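PDB 6JDD: cypemycin cysteine dehydrogenase (decarboxylating) from Streptomyces sp, which catalyses the oxidative decarboxylation of the C-terminal cysteine of the cypemycin precursor, an FAD-dependent step in making the aminovinyl-cysteine of this linaridin. Local coordinates for residues 9-14 / 87-92; 38-43 / 60-65; 95-100 / 127-132; 123-128 / 147-152. All blocks are in the same frame, centred on the assembly; numbering follows the deposited sequence.

Contact 1 of 4, residues 9-14 / 87-92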
# COMPACT_ATOMS: atom_id res chain seq x y z
N ALA A 9 -3.17 -46.32 0.48
CA ALA A 9 -4.43 -45.56 0.31
C ALA A 9 -4.17 -44.05 0.08
O ALA A 9 -4.89 -43.46 -0.73
CB ALA A 9 -5.32 -45.78 1.52
N GLU A 10 -3.13 -43.52 0.70
CA GLU A 10 -2.87 -42.07 0.60
C GLU A 10 -1.36 -41.81 0.58
O GLU A 10 -0.66 -42.52 1.26
CB GLU A 10 -3.46 -41.46 1.87
CG GLU A 10 -3.53 -39.95 1.90
CD GLU A 10 -4.52 -39.48 2.94
OE1 GLU A 10 -5.47 -40.19 3.17
OE2 GLU A 10 -4.34 -38.41 3.48
N LEU A 11 -0.90 -40.91 -0.28
CA LEU A 11 0.50 -40.44 -0.18
C LEU A 11 0.55 -38.91 -0.19
O LEU A 11 -0.45 -38.30 -0.29
CB LEU A 11 1.33 -41.07 -1.30
CG LEU A 11 0.84 -40.86 -2.71
CD1 LEU A 11 1.18 -39.46 -3.20
CD2 LEU A 11 1.48 -41.90 -3.60
N HIS A 12 1.73 -38.36 0.02
CA HIS A 12 2.01 -36.92 0.06
C HIS A 12 3.12 -36.61 -0.92
O HIS A 12 4.11 -37.35 -0.94
CB HIS A 12 2.46 -36.49 1.45
CG HIS A 12 2.67 -35.02 1.51
ND1 HIS A 12 1.75 -34.18 2.07
CD2 HIS A 12 3.66 -34.25 1.05
CE1 HIS A 12 2.18 -32.95 1.97
NE2 HIS A 12 3.32 -32.96 1.33
N VAL A 13 2.92 -35.56 -1.71
CA VAL A 13 3.92 -35.08 -2.69
C VAL A 13 4.38 -33.71 -2.21
O VAL A 13 3.56 -32.85 -1.98
CB VAL A 13 3.39 -35.04 -4.13
CG1 VAL A 13 4.43 -34.47 -5.05
CG2 VAL A 13 2.98 -36.42 -4.64
N HIS A 14 5.68 -33.56 -2.01
CA HIS A 14 6.32 -32.29 -1.62
C HIS A 14 7.08 -31.76 -2.83
O HIS A 14 7.99 -32.45 -3.33
CB HIS A 14 7.21 -32.49 -0.41
CG HIS A 14 7.88 -31.24 0.04
ND1 HIS A 14 7.15 -30.10 0.37
CD2 HIS A 14 9.18 -30.92 0.18
CE1 HIS A 14 8.00 -29.14 0.70
NE2 HIS A 14 9.25 -29.61 0.56
N SER A 87 -1.24 -40.16 4.86
CA SER A 87 -0.17 -40.50 3.87
C SER A 87 0.70 -41.65 4.41
O SER A 87 1.11 -41.60 5.60
CB SER A 87 0.71 -39.33 3.50
OG SER A 87 -0.06 -38.24 3.08
N GLU A 88 0.98 -42.61 3.54
CA GLU A 88 1.79 -43.81 3.85
C GLU A 88 3.16 -43.71 3.18
O GLU A 88 4.04 -44.55 3.46
CB GLU A 88 1.05 -45.05 3.35
CG GLU A 88 -0.21 -45.33 4.17
CD GLU A 88 -1.01 -46.50 3.65
OE1 GLU A 88 -0.38 -47.56 3.52
OE2 GLU A 88 -2.22 -46.34 3.33
N CYS A 89 3.37 -42.75 2.30
CA CYS A 89 4.74 -42.42 1.85
C CYS A 89 4.81 -40.93 1.51
O CYS A 89 3.79 -40.26 1.49
CB CYS A 89 5.15 -43.34 0.72
SG CYS A 89 4.40 -42.89 -0.86
N PHE A 90 6.03 -40.44 1.31
CA PHE A 90 6.34 -39.02 1.05
C PHE A 90 7.30 -38.95 -0.12
O PHE A 90 8.35 -39.57 -0.06
CB PHE A 90 6.95 -38.37 2.28
CG PHE A 90 5.99 -38.26 3.43
CD1 PHE A 90 5.73 -39.34 4.24
CD2 PHE A 90 5.32 -37.07 3.67
CE1 PHE A 90 4.84 -39.24 5.29
CE2 PHE A 90 4.45 -36.97 4.74
CZ PHE A 90 4.20 -38.05 5.55
N LEU A 91 6.89 -38.30 -1.20
CA LEU A 91 7.70 -38.19 -2.42
C LEU A 91 8.09 -36.72 -2.54
O LEU A 91 7.21 -35.90 -2.60
CB LEU A 91 6.93 -38.67 -3.66
CG LEU A 91 6.16 -39.98 -3.49
CD1 LEU A 91 5.26 -40.25 -4.69
CD2 LEU A 91 7.10 -41.15 -3.27
N VAL A 92 9.38 -36.43 -2.56
CA VAL A 92 9.90 -35.07 -2.85
C VAL A 92 10.16 -34.98 -4.35
O VAL A 92 11.11 -35.56 -4.84
CB VAL A 92 11.13 -34.76 -1.98
CG1 VAL A 92 11.54 -33.30 -2.11
CG2 VAL A 92 10.87 -35.10 -0.52
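H12 and F90 are paired in the register of two parallel strands, and their side chains leave the same face of the sheet. CG of H12 is anti to the backbone N (chi1 -177°) and CG of F90 beside its own (chi1 -67°); the side chains cross obliquely. Their rings are inclined by 30° but slid so far apart, centroids 5.7 Å from each other, that they hardly overlap; the real touch is H12 CB against F90 CD2 at 3.7 Å. Both imidazole nitrogens of H12 are hydrogen-bonded, ND1 to S84 and NE2 to S43, which fixes the ring's rotation. Further along this face, H14 and V92 lie alongside each other and point the same way.

The other face is apolar: L11 CB packs on C89 SG at 3.6 Å, and L91 CD1 lies looser against L11 CD2 and V13 CG2. At the strand entrance, E88 reaches back with an extended chain, and its OE2 takes the amide of A9 (N to OE2 3.0 Å) from above the carboxylate plane, while OE1 pairs with R183. Between the backbones, E88 N bonds E10 O, H12 N bonds C89 O, L91 N bonds H12 O at 2.9 Å, and H14 N bonds L91 O.

These are two central strands of a Rossmann-like flavoprotein sheet. Strand 39-44 flanks 10-15 and strand 123-127 flanks 90-95; helix 111-118 packs on the H12 and F90 face, helix 172-185 on the face of L11, C89 and L91.

Contact 2 of 4, residues 38-43 / 60-65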
# COMPACT_ATOMS: atom_id res chain seq x y z
N LEU A 38 -6.67 -43.49 -4.99
CA LEU A 38 -5.55 -42.93 -4.19
C LEU A 38 -5.87 -41.51 -3.75
O LEU A 38 -6.25 -40.72 -4.59
CB LEU A 38 -4.29 -42.95 -5.06
CG LEU A 38 -3.00 -42.52 -4.36
CD1 LEU A 38 -2.75 -43.30 -3.08
CD2 LEU A 38 -1.84 -42.70 -5.32
N VAL A 39 -5.71 -41.20 -2.46
CA VAL A 39 -5.76 -39.80 -1.96
C VAL A 39 -4.35 -39.20 -2.04
O VAL A 39 -3.43 -39.75 -1.42
CB VAL A 39 -6.33 -39.74 -0.53
CG1 VAL A 39 -6.22 -38.35 0.08
CG2 VAL A 39 -7.76 -40.18 -0.51
N VAL A 40 -4.20 -38.09 -2.76
CA VAL A 40 -2.90 -37.42 -3.01
C VAL A 40 -2.93 -36.08 -2.30
O VAL A 40 -3.71 -35.21 -2.68
CB VAL A 40 -2.65 -37.26 -4.52
CG1 VAL A 40 -1.34 -36.57 -4.84
CG2 VAL A 40 -2.73 -38.58 -5.23
N ASN A 41 -2.11 -35.93 -1.27
CA ASN A 41 -1.84 -34.64 -0.60
C ASN A 41 -0.63 -33.98 -1.25
O ASN A 41 0.24 -34.69 -1.75
CB ASN A 41 -1.63 -34.81 0.91
CG ASN A 41 -2.73 -35.61 1.56
OD1 ASN A 41 -3.86 -35.15 1.69
ND2 ASN A 41 -2.39 -36.82 1.98
N VAL A 42 -0.58 -32.66 -1.25
CA VAL A 42 0.51 -31.92 -1.92
C VAL A 42 0.90 -30.71 -1.08
O VAL A 42 0.02 -29.95 -0.63
CB VAL A 42 0.12 -31.49 -3.34
CG1 VAL A 42 1.30 -30.85 -4.05
CG2 VAL A 42 -0.41 -32.65 -4.16
N SER A 43 2.19 -30.56 -0.86
CA SER A 43 2.81 -29.35 -0.26
C SER A 43 3.69 -28.70 -1.33
O SER A 43 4.26 -29.39 -2.16
CB SER A 43 3.57 -29.66 1.02
OG SER A 43 4.64 -30.58 0.82
N LEU A 60 -6.50 -30.48 -9.20
CA LEU A 60 -6.07 -31.78 -9.74
C LEU A 60 -5.90 -32.81 -8.61
O LEU A 60 -6.06 -33.98 -8.89
CB LEU A 60 -4.77 -31.58 -10.51
CG LEU A 60 -4.90 -30.64 -11.71
CD1 LEU A 60 -3.54 -30.16 -12.21
CD2 LEU A 60 -5.68 -31.31 -12.82
N ALA A 61 -5.58 -32.38 -7.39
CA ALA A 61 -5.29 -33.29 -6.26
C ALA A 61 -6.53 -33.42 -5.39
O ALA A 61 -7.14 -32.41 -5.12
CB ALA A 61 -4.12 -32.76 -5.45
N ASN A 62 -6.80 -34.61 -4.90
CA ASN A 62 -8.02 -34.91 -4.11
C ASN A 62 -7.75 -34.80 -2.61
O ASN A 62 -8.69 -34.87 -1.87
CB ASN A 62 -8.56 -36.28 -4.48
CG ASN A 62 -7.54 -37.37 -4.37
OD1 ASN A 62 -6.36 -37.16 -4.52
ND2 ASN A 62 -8.00 -38.56 -4.13
N GLY A 63 -6.50 -34.67 -2.19
CA GLY A 63 -6.14 -34.55 -0.76
C GLY A 63 -5.96 -33.11 -0.36
O GLY A 63 -6.39 -32.29 -1.10
N LYS A 64 -5.31 -32.81 0.76
CA LYS A 64 -5.02 -31.42 1.19
C LYS A 64 -3.89 -30.84 0.36
O LYS A 64 -2.96 -31.60 -0.02
CB LYS A 64 -4.67 -31.40 2.68
CG LYS A 64 -5.83 -31.80 3.58
CD LYS A 64 -7.21 -31.28 3.10
CE LYS A 64 -8.23 -31.06 4.21
NZ LYS A 64 -8.46 -32.29 5.01
N VAL A 65 -4.00 -29.55 0.06
CA VAL A 65 -2.93 -28.86 -0.70
C VAL A 65 -2.56 -27.64 0.12
O VAL A 65 -3.45 -26.96 0.59
CB VAL A 65 -3.35 -28.51 -2.14
CG1 VAL A 65 -2.26 -27.73 -2.86
CG2 VAL A 65 -3.69 -29.74 -2.94
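The backbones of 38-43 and 60-65 meet in parallel register at V42 and V65, with V42 N bonded to K64 O at 2.9 Å, while before that point 60-65 is loop and side chains do much of the bonding. N62 presents its amide to the edge of the strand: ND2 gives to L38 O at 2.8 Å, with the acceptor close to the amide plane, and OD1 accepts from V40 N at 2.9 Å, the donor standing 37° out of the carbonyl plane. One asparagine thus takes over the pairing a strand would supply.

The loop belongs to a right-handed beta-alpha-beta crossover of the Rossmann-like sheet, in which strand 39-44 is followed by helix 54-60 and the chain returns as strand 65-67, at one end of the sheet within the chain.

N41 answers from the strand side, its OD1 meeting K64 N at 2.9 Å in the carbonyl plane, on a lone pair. Its ND2 turns to E10 and S87, so the one amide ties the loop to the sheet centre. G63 passes close between these groups: its N makes a weak bond to V40 O, and its CA lies 3.4 Å from N41 OD1. On the apolar side, A61 CB rests on V42 CG2 at 3.9 Å and V65 CG2 approaches V42 CB, with L57 of helix 54-60 packing on both valines.

Contact 3 of 4, residues 95-100 / 127-132. With FAD (flavin-adenine dinucleotide), chain B.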
# COMPACT_ATOMS: atom_id res chain seq x y z
N ALA A 95 13.03 -32.60 -6.15
CA ALA A 95 13.83 -32.24 -4.96
C ALA A 95 15.02 -31.44 -5.41
O ALA A 95 15.84 -31.97 -6.09
CB ALA A 95 14.26 -33.45 -4.24
N THR A 96 15.06 -30.20 -4.99
CA THR A 96 16.24 -29.32 -5.21
C THR A 96 17.43 -29.83 -4.37
O THR A 96 17.24 -30.48 -3.31
CB THR A 96 15.90 -27.85 -4.91
OG1 THR A 96 15.36 -27.79 -3.59
CG2 THR A 96 14.92 -27.28 -5.91
N LEU A 97 18.61 -29.41 -4.78
CA LEU A 97 19.88 -29.51 -4.00
C LEU A 97 19.65 -28.94 -2.60
O LEU A 97 19.92 -29.67 -1.65
CB LEU A 97 20.96 -28.76 -4.78
CG LEU A 97 22.33 -28.64 -4.12
CD1 LEU A 97 22.77 -29.94 -3.50
CD2 LEU A 97 23.35 -28.21 -5.13
N ASP A 98 19.05 -27.75 -2.51
CA ASP A 98 18.90 -27.07 -1.23
C ASP A 98 17.92 -27.84 -0.34
O ASP A 98 18.11 -27.86 0.87
CB ASP A 98 18.53 -25.60 -1.40
CG ASP A 98 18.86 -24.85 -0.12
OD1 ASP A 98 20.06 -24.78 0.21
OD2 ASP A 98 17.91 -24.39 0.56
N THR A 99 16.87 -28.39 -0.90
CA THR A 99 15.86 -29.08 -0.04
C THR A 99 16.59 -30.29 0.57
O THR A 99 16.44 -30.55 1.78
CB THR A 99 14.53 -29.41 -0.75
OG1 THR A 99 13.60 -28.32 -0.78
CG2 THR A 99 13.82 -30.56 -0.07
N VAL A 100 17.38 -30.98 -0.24
CA VAL A 100 18.12 -32.19 0.22
C VAL A 100 19.20 -31.83 1.24
O VAL A 100 19.29 -32.54 2.21
CB VAL A 100 18.66 -32.95 -0.98
CG1 VAL A 100 19.54 -34.10 -0.54
CG2 VAL A 100 17.48 -33.44 -1.79
N ASP A 127 15.38 -36.27 -6.88
CA ASP A 127 16.36 -35.16 -6.97
C ASP A 127 16.42 -34.65 -8.42
O ASP A 127 16.47 -35.45 -9.36
CB ASP A 127 17.73 -35.62 -6.50
CG ASP A 127 18.16 -36.88 -7.23
OD1 ASP A 127 17.49 -37.93 -7.01
OD2 ASP A 127 19.12 -36.79 -8.05
N THR A 128 16.51 -33.33 -8.53
CA THR A 128 16.85 -32.56 -9.75
C THR A 128 17.97 -31.59 -9.37
O THR A 128 17.65 -30.45 -9.15
CB THR A 128 15.61 -31.85 -10.32
OG1 THR A 128 14.99 -31.01 -9.34
CG2 THR A 128 14.55 -32.81 -10.81
N PHE A 129 19.23 -32.06 -9.26
CA PHE A 129 20.41 -31.21 -8.92
C PHE A 129 21.01 -30.67 -10.20
O PHE A 129 21.29 -31.41 -11.11
CB PHE A 129 21.47 -32.00 -8.15
CG PHE A 129 21.07 -32.51 -6.79
CD1 PHE A 129 19.77 -32.44 -6.33
CD2 PHE A 129 22.00 -33.09 -5.95
CE1 PHE A 129 19.42 -32.91 -5.07
CE2 PHE A 129 21.66 -33.54 -4.68
CZ PHE A 129 20.37 -33.46 -4.24
N PRO A 130 21.38 -29.39 -10.28
CA PRO A 130 22.11 -28.91 -11.44
C PRO A 130 23.52 -29.53 -11.54
O PRO A 130 24.13 -29.44 -12.59
CB PRO A 130 22.26 -27.40 -11.21
CG PRO A 130 21.48 -27.10 -9.97
CD PRO A 130 21.29 -28.39 -9.22
N GLY A 131 24.02 -30.10 -10.45
CA GLY A 131 25.44 -30.44 -10.28
C GLY A 131 25.76 -30.79 -8.83
O GLY A 131 24.81 -30.91 -8.00
N SER A 132 27.05 -31.02 -8.53
CA SER A 132 27.46 -31.52 -7.20
C SER A 132 28.90 -31.14 -6.86
O SER A 132 29.61 -30.57 -7.65
CB SER A 132 27.19 -33.00 -7.08
OG SER A 132 27.03 -33.40 -5.72
PA FAD B . 12.15 -22.95 -0.28
O1A FAD B . 11.17 -23.17 0.82
O2A FAD B . 11.74 -22.09 -1.43
O5B FAD B . 13.53 -22.40 0.33
C5B FAD B . 13.72 -20.96 0.43
C4B FAD B . 14.74 -20.67 1.50
O4B FAD B . 14.21 -19.66 2.40
C3B FAD B . 15.14 -21.85 2.40
O3B FAD B . 16.51 -21.79 2.75
C2B FAD B . 14.24 -21.66 3.62
O2B FAD B . 14.76 -22.25 4.78
C1B FAD B . 14.21 -20.14 3.72
N9A FAD B . 13.03 -19.62 4.39
C8A FAD B . 12.30 -20.21 5.39
N7A FAD B . 11.28 -19.48 5.78
C5A FAD B . 11.35 -18.33 4.99
C6A FAD B . 10.55 -17.17 4.93
N6A FAD B . 9.49 -16.96 5.69
N1A FAD B . 10.91 -16.23 4.02
C2A FAD B . 11.98 -16.45 3.25
N3A FAD B . 12.80 -17.50 3.23
C4A FAD B . 12.42 -18.41 4.13
N1 FAD B . 17.72 -25.84 -7.80
C2 FAD B . 17.93 -27.17 -7.86
O2 FAD B . 18.39 -27.79 -6.90
N3 FAD B . 17.63 -27.89 -8.98
C4 FAD B . 17.12 -27.31 -10.11
O4 FAD B . 16.87 -27.99 -11.09
C4X FAD B . 16.89 -25.92 -10.08
N5 FAD B . 16.40 -25.34 -11.15
C5X FAD B . 16.19 -23.99 -11.09
C6 FAD B . 15.66 -23.35 -12.23
C7 FAD B . 15.42 -22.00 -12.25
C7M FAD B . 14.86 -21.35 -13.48
C8 FAD B . 15.72 -21.22 -11.10
C8M FAD B . 15.47 -19.74 -11.09
C9 FAD B . 16.24 -21.84 -9.98
C9A FAD B . 16.48 -23.22 -9.95
N10 FAD B . 17.01 -23.87 -8.83
C10 FAD B . 17.23 -25.23 -8.86
C1' FAD B . 17.33 -23.10 -7.62
C2' FAD B . 16.25 -23.24 -6.56
O2' FAD B . 15.04 -22.63 -7.01
C3' FAD B . 16.69 -22.58 -5.25
O3' FAD B . 17.76 -23.32 -4.68
C4' FAD B . 15.56 -22.46 -4.21
O4' FAD B . 16.05 -21.81 -3.04
C5' FAD B . 14.98 -23.80 -3.84
O5' FAD B . 14.05 -23.63 -2.73
P FAD B . 13.12 -24.86 -2.29
O1P FAD B . 13.98 -26.07 -2.13
O2P FAD B . 11.95 -24.92 -3.22
O3P FAD B . 12.62 -24.38 -0.85
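F129 has CG anti to its carbonyl carbon (chi1 -64°), beside the backbone N, and the ring, turned by chi2 of 9°, meets the start of helix 97-104 at L97 and V100. L97 CA lies over one face of the ring in a CH-pi contact, 3.9 Å from the centroid, and L97 CD1 touches CE2. V100 crosses F129 at about a right angle, its CB 3.7 Å from ring atom CZ at the edge, where A95 O also lies near the ring plane. T128 N gives A95 O a nearly straight bond of 2.9 Å, extending the parallel pairing just before the strands give way to helix and loop.

Both segments grip FAD. T96 is the N-cap, its OG1 accepting from T99 N and donating to FAD O1P at 2.6 Å; T99 OG1 gives to the same phosphate oxygen. Two bonds meet the pyrimidine part of the flavin: L97 N reaches FAD O2 at 2.7 Å and FAD N3 gives to T128 O at 2.6 Å. The N-terminus of helix 97-104 probably helps to stabilise the phosphate charge.

Around this site, strands 90-95 and 123-127 lead in, F151 of strand 149-151 adjoins V100 and D127, and R107 of the third subunit pairs with D98 of helix 97-104.

Contact 4 of 4, residues 123-128 / 147-152. With FAD (flavin-adenine dinucleotide), chain B.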
# COMPACT_ATOMS: atom_id res chain seq x y z
N LEU A 123 10.27 -42.35 2.53
CA LEU A 123 10.54 -40.99 2.01
C LEU A 123 11.40 -41.15 0.78
O LEU A 123 12.52 -41.54 0.93
CB LEU A 123 11.31 -40.21 3.08
CG LEU A 123 11.26 -38.69 2.97
CD1 LEU A 123 11.67 -38.06 4.26
CD2 LEU A 123 12.13 -38.18 1.84
N VAL A 124 10.87 -40.84 -0.38
CA VAL A 124 11.60 -40.99 -1.67
C VAL A 124 11.90 -39.61 -2.24
O VAL A 124 11.03 -38.77 -2.28
CB VAL A 124 10.82 -41.83 -2.67
CG1 VAL A 124 11.67 -42.14 -3.88
CG2 VAL A 124 10.31 -43.10 -2.03
N ILE A 125 13.11 -39.46 -2.72
CA ILE A 125 13.65 -38.16 -3.16
C ILE A 125 13.92 -38.24 -4.66
O ILE A 125 14.86 -38.97 -5.08
CB ILE A 125 14.91 -37.77 -2.38
CG1 ILE A 125 14.62 -37.77 -0.88
CG2 ILE A 125 15.43 -36.42 -2.86
CD1 ILE A 125 15.79 -37.42 -0.02
N ALA A 126 13.12 -37.49 -5.40
CA ALA A 126 13.25 -37.38 -6.85
C ALA A 126 14.07 -36.13 -7.12
O ALA A 126 13.54 -35.12 -7.55
CB ALA A 126 11.89 -37.36 -7.46
N ASP A 127 15.38 -36.27 -6.88
CA ASP A 127 16.36 -35.16 -6.97
C ASP A 127 16.42 -34.65 -8.42
O ASP A 127 16.47 -35.45 -9.36
CB ASP A 127 17.73 -35.62 -6.50
CG ASP A 127 18.16 -36.88 -7.23
OD1 ASP A 127 17.49 -37.93 -7.01
OD2 ASP A 127 19.12 -36.79 -8.05
N THR A 128 16.51 -33.33 -8.53
CA THR A 128 16.85 -32.56 -9.75
C THR A 128 17.97 -31.59 -9.37
O THR A 128 17.65 -30.45 -9.15
CB THR A 128 15.61 -31.85 -10.32
OG1 THR A 128 14.99 -31.01 -9.34
CG2 THR A 128 14.55 -32.81 -10.81
N PRO A 147 16.71 -44.82 8.00
CA PRO A 147 16.41 -46.04 7.28
C PRO A 147 15.27 -45.83 6.27
O PRO A 147 15.21 -46.51 5.32
CB PRO A 147 16.06 -47.03 8.40
CG PRO A 147 15.52 -46.15 9.55
CD PRO A 147 16.26 -44.84 9.42
N ASN A 148 14.41 -44.85 6.48
CA ASN A 148 13.21 -44.68 5.63
C ASN A 148 13.52 -43.86 4.37
O ASN A 148 12.64 -43.72 3.56
CB ASN A 148 12.07 -44.11 6.46
CG ASN A 148 12.41 -42.82 7.18
OD1 ASN A 148 13.54 -42.64 7.66
ND2 ASN A 148 11.41 -41.93 7.30
N VAL A 149 14.71 -43.31 4.21
CA VAL A 149 14.97 -42.36 3.09
C VAL A 149 15.63 -43.09 1.93
O VAL A 149 16.60 -43.75 2.18
CB VAL A 149 15.86 -41.23 3.59
CG1 VAL A 149 16.37 -40.38 2.47
CG2 VAL A 149 15.11 -40.42 4.62
N GLU A 150 15.17 -42.89 0.71
CA GLU A 150 15.84 -43.36 -0.53
C GLU A 150 15.77 -42.28 -1.61
O GLU A 150 14.84 -41.49 -1.61
CB GLU A 150 15.18 -44.61 -1.09
CG GLU A 150 15.62 -45.85 -0.35
CD GLU A 150 15.24 -47.20 -0.92
OE1 GLU A 150 14.96 -47.32 -2.17
OE2 GLU A 150 15.23 -48.16 -0.11
N PHE A 151 16.69 -42.34 -2.56
CA PHE A 151 16.62 -41.56 -3.81
C PHE A 151 15.94 -42.43 -4.85
O PHE A 151 16.10 -43.59 -4.87
CB PHE A 151 18.02 -41.11 -4.22
CG PHE A 151 18.53 -40.00 -3.34
CD1 PHE A 151 19.09 -40.28 -2.10
CD2 PHE A 151 18.43 -38.68 -3.76
CE1 PHE A 151 19.50 -39.24 -1.30
CE2 PHE A 151 18.87 -37.65 -2.97
CZ PHE A 151 19.42 -37.93 -1.75
N ALA A 152 15.15 -41.81 -5.70
CA ALA A 152 14.32 -42.52 -6.68
C ALA A 152 15.26 -43.12 -7.70
O ALA A 152 16.36 -42.60 -7.85
CB ALA A 152 13.34 -41.57 -7.33
PA FAD B . 12.15 -22.95 -0.28
O1A FAD B . 11.17 -23.17 0.82
O2A FAD B . 11.74 -22.09 -1.43
O5B FAD B . 13.53 -22.40 0.33
C5B FAD B . 13.72 -20.96 0.43
C4B FAD B . 14.74 -20.67 1.50
O4B FAD B . 14.21 -19.66 2.40
C3B FAD B . 15.14 -21.85 2.40
O3B FAD B . 16.51 -21.79 2.75
C2B FAD B . 14.24 -21.66 3.62
O2B FAD B . 14.76 -22.25 4.78
C1B FAD B . 14.21 -20.14 3.72
N9A FAD B . 13.03 -19.62 4.39
C8A FAD B . 12.30 -20.21 5.39
N7A FAD B . 11.28 -19.48 5.78
C5A FAD B . 11.35 -18.33 4.99
C6A FAD B . 10.55 -17.17 4.93
N6A FAD B . 9.49 -16.96 5.69
N1A FAD B . 10.91 -16.23 4.02
C2A FAD B . 11.98 -16.45 3.25
N3A FAD B . 12.80 -17.50 3.23
C4A FAD B . 12.42 -18.41 4.13
N1 FAD B . 17.72 -25.84 -7.80
C2 FAD B . 17.93 -27.17 -7.86
O2 FAD B . 18.39 -27.79 -6.90
N3 FAD B . 17.63 -27.89 -8.98
C4 FAD B . 17.12 -27.31 -10.11
O4 FAD B . 16.87 -27.99 -11.09
C4X FAD B . 16.89 -25.92 -10.08
N5 FAD B . 16.40 -25.34 -11.15
C5X FAD B . 16.19 -23.99 -11.09
C6 FAD B . 15.66 -23.35 -12.23
C7 FAD B . 15.42 -22.00 -12.25
C7M FAD B . 14.86 -21.35 -13.48
C8 FAD B . 15.72 -21.22 -11.10
C8M FAD B . 15.47 -19.74 -11.09
C9 FAD B . 16.24 -21.84 -9.98
C9A FAD B . 16.48 -23.22 -9.95
N10 FAD B . 17.01 -23.87 -8.83
C10 FAD B . 17.23 -25.23 -8.86
C1' FAD B . 17.33 -23.10 -7.62
C2' FAD B . 16.25 -23.24 -6.56
O2' FAD B . 15.04 -22.63 -7.01
C3' FAD B . 16.69 -22.58 -5.25
O3' FAD B . 17.76 -23.32 -4.68
C4' FAD B . 15.56 -22.46 -4.21
O4' FAD B . 16.05 -21.81 -3.04
C5' FAD B . 14.98 -23.80 -3.84
O5' FAD B . 14.05 -23.63 -2.73
P FAD B . 13.12 -24.86 -2.29
O1P FAD B . 13.98 -26.07 -2.13
O2P FAD B . 11.95 -24.92 -3.22
O3P FAD B . 12.62 -24.38 -0.85
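I125 and F151 lead the apolar packing: their side chains lie side by side, pointing the same way, with I125 CG2 3.7 Å from F151 CE2. I125 CB sits over one face of the phenyl ring in a CH-pi contact, 4.2 Å from the centroid. CD1 of I125, its chain extended (chi2 179°), meets V149 CG1 at 3.9 Å, and L123 runs alongside V149. On the other face of the sheet, V124 CG1 packs on A152 CB, also at 3.9 Å.

A polar atom meets the ring rim: D127 OD1 lies 3.5 Å from F151 CD2, near the ring plane, with carboxylate and ring turned 74° apart. That oxygen is also paired with R154.

The backbone bonds are those of parallel strands. E150 N gives to L123 O at 3.0 Å and I125 N to E150 O at 2.9 Å; A152 N gives to I125 O at 2.9 Å.

Strands 123-127 and 149-151 are the two arms of a beta-alpha-beta unit through helix 134-142. Strand 90-95 flanks the far side of 123-127; helix 97-104 packs on I125 and F151, and helix 172-185 on V124 and E150, where R181 pairs with E150.

All four contacts are largely buried and draw on one six-stranded parallel sheet. Contact 1 lies nearest the chain centre and joins the two middle strands of the sheet; contacts 2 and 4 carry the sheet outward to its two ends. Contacts 1 and 2 share a polar seam, with S43 OG bonded to H14 ND1 and H12 NE2, whereas contacts 1 and 4 join through backbone bonds such as F90 O to V124 N. Contacts 3 and 4 overlap at D127 and T128. Contact 2 relies on asparagine amides, contact 4 on apolar packing and strand bonds, and contact 3, at the strand ends, adds bonds to FAD through T96, L97, T99 and T128.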